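Long-range contact in Alpha/beta hydrolase (Pseudomonas aeruginosa PAO1, PDB 4R1D), which probably hydrolyses lipids as a calcium-binding alpha/beta-hydrolase effector of the type VI secretion system and is bound by its inhibitor Tli4: residues A[282-294]-A[324-338]. Residues are numbered along the deposited sequence; the frame is centred on the assembly and turned at random.
Sequences QPATGSSTIYHHM and LELAPSAEYREGRPW
Gly-286 and Pro-328 mark the middle of a buried loop-to-loop contact in the alpha/beta-hydrolase fold. The loop leaving central strand 274-280 makes a beta turn, Pro-283 to Gly-286, before helix 289-296, and there it lies against the connection from helix 321-324 to strand 339-342. Backbone bonds clamp the two loops together: Ser-329 N donates to Thr-285 O at 2.9 Å, and Ser-287 N donates to Leu-326 O at 2.8 Å. The second meets its carbonyl almost head-on, with a C=O...N angle of 177°. Glycine suits position 286 because the backbone has a positive phi there and Gly-286 CA lies only 3.1 Å from Leu-326 O. Ser-287 then caps the following helix: OG, anti to its own backbone nitrogen (chi1 177°), accepts from Thr-289 N and also bonds to Thr-499 O.

Apolar groups fill the sides of this clamp. Leu-326 CD1 touches both the ring of Pro-283 and Ser-287 CB, while Ile-290 turns CG2 onto Ala-327 and extends CD1 to Leu-324, 4.2 Å from its CD2. Within 324-338, Pro-328 touches two rings, CB above the rim of one face of Tyr-332 and CG above the rim of one face of Trp-338. The indole also presents its edge to the face of Tyr-291 in an offset edge-to-face pair, planes at 77°, and Tyr-291 OH is held by Tyr-376 O. Thr-285 OG1 reaches a water that accepts from Arg-333 N, a bridge between the loops. Tyrosine at 332 combines a flat flank for Pro-328 with a polar end at the turn that leads into helix 289-296. There Tyr-332 OH accepts from Ser-288 N at 3.2 Å, and Ser-288 OG, close by, bonds to Trp-440 O.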
loop_
_atom_site.group_PDB
_atom_site.type_symbol
_atom_site.label_atom_id
_atom_site.label_comp_id
_atom_site.label_asym_id
_atom_site.label_seq_id
_atom_site.Cartn_x
_atom_site.Cartn_y
_atom_site.Cartn_z
ATOM N N GLN A 282 -1.972 14.443 9.370
ATOM C CA GLN A 282 -0.692 13.760 9.258
ATOM C C GLN A 282 -0.353 13.083 10.576
ATOM O O GLN A 282 -0.399 13.719 11.616
ATOM C CB GLN A 282 0.438 14.733 8.919
ATOM C CG GLN A 282 1.755 14.002 8.671
ATOM C CD GLN A 282 2.938 14.914 8.393
ATOM O OE1 GLN A 282 2.798 16.037 7.861
ATOM N NE2 GLN A 282 4.123 14.431 8.748
ATOM N N PRO A 283 -0.010 11.798 10.529
ATOM C CA PRO A 283 0.568 11.147 11.711
ATOM C C PRO A 283 2.076 11.450 11.719
ATOM O O PRO A 283 2.906 10.595 11.370
ATOM C CB PRO A 283 0.307 9.668 11.443
ATOM C CG PRO A 283 0.377 9.548 9.939
ATOM C CD PRO A 283 -0.176 10.866 9.398
ATOM N N ALA A 284 2.407 12.676 12.120
ATOM C CA ALA A 284 3.732 13.257 11.928
ATOM C C ALA A 284 4.787 12.437 12.637
ATOM O O ALA A 284 5.920 12.306 12.151
ATOM C CB ALA A 284 3.753 14.717 12.434
ATOM N N THR A 285 4.407 11.872 13.778
ATOM C CA THR A 285 5.329 11.052 14.548
ATOM C C THR A 285 4.808 9.620 14.655
ATOM O O THR A 285 5.292 8.833 15.464
ATOM C CB THR A 285 5.556 11.638 15.955
ATOM O OG1 THR A 285 4.287 11.802 16.615
ATOM C CG2 THR A 285 6.277 12.981 15.863
ATOM N N GLY A 286 3.815 9.276 13.834
ATOM C CA GLY A 286 3.326 7.907 13.829
ATOM C C GLY A 286 2.020 7.717 14.575
ATOM O O GLY A 286 1.332 8.691 14.873
ATOM N N SER A 287 1.670 6.462 14.856
ATOM C CA SER A 287 0.377 6.139 15.465
ATOM C C SER A 287 0.409 4.803 16.194
ATOM O O SER A 287 0.720 3.770 15.601
ATOM C CB SER A 287 -0.717 6.070 14.397
ATOM O OG SER A 287 -1.947 5.680 14.977
ATOM N N SER A 288 0.051 4.818 17.475
ATOM C CA SER A 288 -0.055 3.589 18.254
ATOM C C SER A 288 -1.088 2.597 17.682
ATOM O O SER A 288 -1.108 1.422 18.051
ATOM C CB SER A 288 -0.380 3.921 19.722
ATOM O OG SER A 288 -1.518 4.761 19.792
ATOM N N THR A 289 -1.967 3.057 16.793
ATOM C CA THR A 289 -2.932 2.120 16.226
ATOM C C THR A 289 -2.256 0.950 15.519
ATOM O O THR A 289 -2.820 -0.134 15.467
ATOM C CB THR A 289 -3.952 2.781 15.256
ATOM O OG1 THR A 289 -3.269 3.268 14.085
ATOM C CG2 THR A 289 -4.717 3.906 15.949
ATOM N N ILE A 290 -1.052 1.148 14.986
ATOM C CA ILE A 290 -0.383 0.057 14.263
ATOM C C ILE A 290 -0.150 -1.135 15.181
ATOM O O ILE A 290 -0.208 -2.288 14.750
ATOM C CB ILE A 290 0.955 0.498 13.591
ATOM C CG1 ILE A 290 1.458 -0.596 12.639
ATOM C CG2 ILE A 290 2.019 0.806 14.631
ATOM C CD1 ILE A 290 2.810 -0.276 12.017
ATOM N N TYR A 291 0.090 -0.860 16.460
ATOM C CA TYR A 291 0.247 -1.948 17.418
ATOM C C TYR A 291 -1.074 -2.692 17.602
ATOM O O TYR A 291 -1.110 -3.908 17.587
ATOM C CB TYR A 291 0.760 -1.405 18.752
ATOM C CG TYR A 291 1.083 -2.468 19.769
ATOM C CD1 TYR A 291 0.070 -3.070 20.507
ATOM C CD2 TYR A 291 2.396 -2.843 20.021
ATOM C CE1 TYR A 291 0.347 -4.027 21.442
ATOM C CE2 TYR A 291 2.689 -3.815 20.972
ATOM C CZ TYR A 291 1.654 -4.389 21.685
ATOM O OH TYR A 291 1.907 -5.364 22.626
ATOM N N HIS A 292 -2.170 -1.961 17.774
ATOM C CA HIS A 292 -3.465 -2.619 17.904
ATOM C C HIS A 292 -3.713 -3.532 16.714
ATOM O O HIS A 292 -4.050 -4.705 16.873
ATOM C CB HIS A 292 -4.611 -1.605 17.978
ATOM C CG HIS A 292 -5.959 -2.241 17.848
ATOM N ND1 HIS A 292 -6.525 -2.536 16.626
ATOM C CD2 HIS A 292 -6.828 -2.693 18.783
ATOM C CE1 HIS A 292 -7.696 -3.121 16.812
ATOM N NE2 HIS A 292 -7.905 -3.229 18.113
ATOM N N HIS A 293 -3.544 -2.987 15.513
ATOM C CA HIS A 293 -3.885 -3.728 14.305
ATOM C C HIS A 293 -3.024 -4.969 14.099
ATOM O O HIS A 293 -3.543 -6.015 13.725
ATOM C CB HIS A 293 -3.855 -2.802 13.086
ATOM C CG HIS A 293 -4.774 -1.631 13.227
ATOM N ND1 HIS A 293 -4.640 -0.474 12.490
ATOM C CD2 HIS A 293 -5.833 -1.435 14.047
ATOM C CE1 HIS A 293 -5.588 0.379 12.841
ATOM N NE2 HIS A 293 -6.324 -0.179 13.786
ATOM N N MET A 294 -1.725 -4.858 14.370
ATOM C CA MET A 294 -0.824 -5.983 14.216
ATOM C C MET A 294 -1.064 -7.068 15.259
ATOM O O MET A 294 -0.803 -8.237 15.003
ATOM C CB MET A 294 0.639 -5.525 14.240
ATOM C CG MET A 294 1.029 -4.720 13.000
ATOM S SD MET A 294 2.782 -4.328 12.946
ATOM C CE MET A 294 3.419 -5.950 12.517
ATOM N N LEU A 324 4.970 0.044 7.998
ATOM C CA LEU A 324 5.673 0.062 9.277
ATOM C C LEU A 324 6.097 1.464 9.664
ATOM O O LEU A 324 6.270 1.758 10.847
ATOM C CB LEU A 324 6.922 -0.826 9.229
ATOM C CG LEU A 324 6.656 -2.310 9.432
ATOM C CD1 LEU A 324 7.929 -3.111 9.187
ATOM C CD2 LEU A 324 6.086 -2.587 10.829
ATOM N N GLU A 325 6.286 2.326 8.669
ATOM C CA GLU A 325 6.715 3.695 8.941
ATOM C C GLU A 325 5.657 4.505 9.689
ATOM O O GLU A 325 5.942 5.587 10.187
ATOM C CB GLU A 325 7.161 4.404 7.659
ATOM C CG GLU A 325 8.584 4.037 7.249
ATOM C CD GLU A 325 8.900 4.382 5.805
ATOM O OE1 GLU A 325 8.068 5.053 5.158
ATOM O OE2 GLU A 325 9.982 3.975 5.328
ATOM N N LEU A 326 4.443 3.970 9.778
ATOM C CA LEU A 326 3.404 4.591 10.591
ATOM C C LEU A 326 3.639 4.354 12.087
ATOM O O LEU A 326 2.994 4.976 12.928
ATOM C CB LEU A 326 2.031 4.042 10.196
ATOM C CG LEU A 326 0.815 4.468 11.029
ATOM C CD1 LEU A 326 0.598 5.977 10.902
ATOM C CD2 LEU A 326 -0.442 3.706 10.622
ATOM N N ALA A 327 4.550 3.446 12.421
ATOM C CA ALA A 327 4.788 3.122 13.831
ATOM C C ALA A 327 5.286 4.361 14.579
ATOM O O ALA A 327 5.983 5.189 13.999
ATOM C CB ALA A 327 5.784 1.999 13.939
ATOM N N PRO A 328 4.907 4.509 15.869
ATOM C CA PRO A 328 5.398 5.673 16.620
ATOM C C PRO A 328 6.930 5.803 16.588
ATOM O O PRO A 328 7.648 4.812 16.720
ATOM C CB PRO A 328 4.902 5.406 18.052
ATOM C CG PRO A 328 3.611 4.657 17.845
ATOM C CD PRO A 328 3.902 3.739 16.623
ATOM N N SER A 329 7.419 7.026 16.411
ATOM C CA SER A 329 8.852 7.296 16.400
ATOM C C SER A 329 9.374 7.408 17.830
ATOM O O SER A 329 8.610 7.261 18.784
ATOM C CB SER A 329 9.117 8.606 15.675
ATOM O OG SER A 329 8.549 9.688 16.400
ATOM N N ALA A 330 10.666 7.679 17.990
ATOM C CA ALA A 330 11.206 7.919 19.335
ATOM C C ALA A 330 10.673 9.220 19.935
ATOM O O ALA A 330 10.641 9.380 21.153
ATOM C CB ALA A 330 12.747 7.951 19.306
ATOM N N GLU A 331 10.275 10.151 19.072
ATOM C CA GLU A 331 9.817 11.481 19.493
ATOM C C GLU A 331 8.308 11.556 19.725
ATOM O O GLU A 331 7.781 12.551 20.227
ATOM C CB GLU A 331 10.217 12.525 18.448
ATOM C CG GLU A 331 11.716 12.784 18.340
ATOM C CD GLU A 331 12.452 11.710 17.553
ATOM O OE1 GLU A 331 11.866 11.137 16.604
ATOM O OE2 GLU A 331 13.630 11.440 17.881
ATOM N N TYR A 332 7.611 10.507 19.325
ATOM C CA TYR A 332 6.163 10.419 19.484
ATOM C C TYR A 332 5.791 10.656 20.941
ATOM O O TYR A 332 6.412 10.084 21.828
ATOM C CB TYR A 332 5.774 9.000 19.086
ATOM C CG TYR A 332 4.327 8.602 19.188
ATOM C CD1 TYR A 332 3.449 8.832 18.138
ATOM C CD2 TYR A 332 3.854 7.912 20.300
ATOM C CE1 TYR A 332 2.137 8.408 18.211
ATOM C CE2 TYR A 332 2.549 7.486 20.379
ATOM C CZ TYR A 332 1.689 7.743 19.329
ATOM O OH TYR A 332 0.383 7.327 19.391
ATOM N N ARG A 333 4.792 11.499 21.189
ATOM C CA ARG A 333 4.317 11.729 22.558
ATOM C C ARG A 333 5.456 12.292 23.418
ATOM O O ARG A 333 5.540 12.028 24.622
ATOM C CB ARG A 333 3.769 10.418 23.135
ATOM C CG ARG A 333 2.809 10.564 24.317
ATOM C CD ARG A 333 2.000 9.289 24.493
ATOM N NE ARG A 333 1.184 9.303 25.701
ATOM C CZ ARG A 333 0.224 8.425 25.963
ATOM N NH1 ARG A 333 -0.082 7.466 25.080
ATOM N NH2 ARG A 333 -0.441 8.514 27.106
ATOM N N GLU A 334 6.325 13.074 22.781
ATOM C CA GLU A 334 7.470 13.689 23.443
ATOM C C GLU A 334 8.296 12.652 24.218
ATOM O O GLU A 334 8.846 12.947 25.282
ATOM C CB GLU A 334 7.008 14.833 24.370
ATOM C CG GLU A 334 6.283 15.990 23.648
ATOM C CD GLU A 334 5.603 16.974 24.602
ATOM O OE1 GLU A 334 4.920 16.524 25.550
ATOM O OE2 GLU A 334 5.738 18.204 24.402
ATOM N N GLY A 335 8.373 11.439 23.678
ATOM C CA GLY A 335 9.177 10.380 24.265
ATOM C C GLY A 335 8.506 9.603 25.388
ATOM O O GLY A 335 9.091 8.661 25.931
ATOM N N ARG A 336 7.275 9.969 25.733
ATOM C CA ARG A 336 6.577 9.270 26.817
ATOM C C ARG A 336 5.987 7.938 26.361
ATOM O O ARG A 336 5.788 7.716 25.166
ATOM C CB ARG A 336 5.508 10.159 27.447
ATOM C CG ARG A 336 6.079 11.345 28.218
ATOM C CD ARG A 336 4.990 12.132 28.931
ATOM N NE ARG A 336 4.035 12.679 27.975
ATOM C CZ ARG A 336 4.220 13.806 27.302
ATOM N NH1 ARG A 336 5.318 14.522 27.500
ATOM N NH2 ARG A 336 3.303 14.222 26.442
ATOM N N PRO A 337 5.718 7.036 27.317
ATOM C CA PRO A 337 5.147 5.731 26.975
ATOM C C PRO A 337 3.711 5.791 26.465
ATOM O O PRO A 337 2.960 6.715 26.786
ATOM C CB PRO A 337 5.211 4.965 28.297
ATOM C CG PRO A 337 5.185 6.033 29.355
ATOM C CD PRO A 337 5.993 7.161 28.761
ATOM N N TRP A 338 3.351 4.795 25.660
ATOM C CA TRP A 338 2.006 4.665 25.120
ATOM C C TRP A 338 1.491 3.237 25.217
ATOM O O TRP A 338 0.341 2.965 24.923
ATOM C CB TRP A 338 1.972 5.150 23.669
ATOM C CG TRP A 338 3.023 4.550 22.764
ATOM C CD1 TRP A 338 4.240 5.087 22.455
ATOM C CD2 TRP A 338 2.931 3.322 22.029
ATOM N NE1 TRP A 338 4.909 4.270 21.574
ATOM C CE2 TRP A 338 4.132 3.176 21.308
ATOM C CE3 TRP A 338 1.952 2.329 21.922
ATOM C CZ2 TRP A 338 4.380 2.075 20.475
ATOM C CZ3 TRP A 338 2.204 1.232 21.099
ATOM C CH2 TRP A 338 3.408 1.122 20.389
HETATM O O HOH W 1 4.162 13.187 18.913
#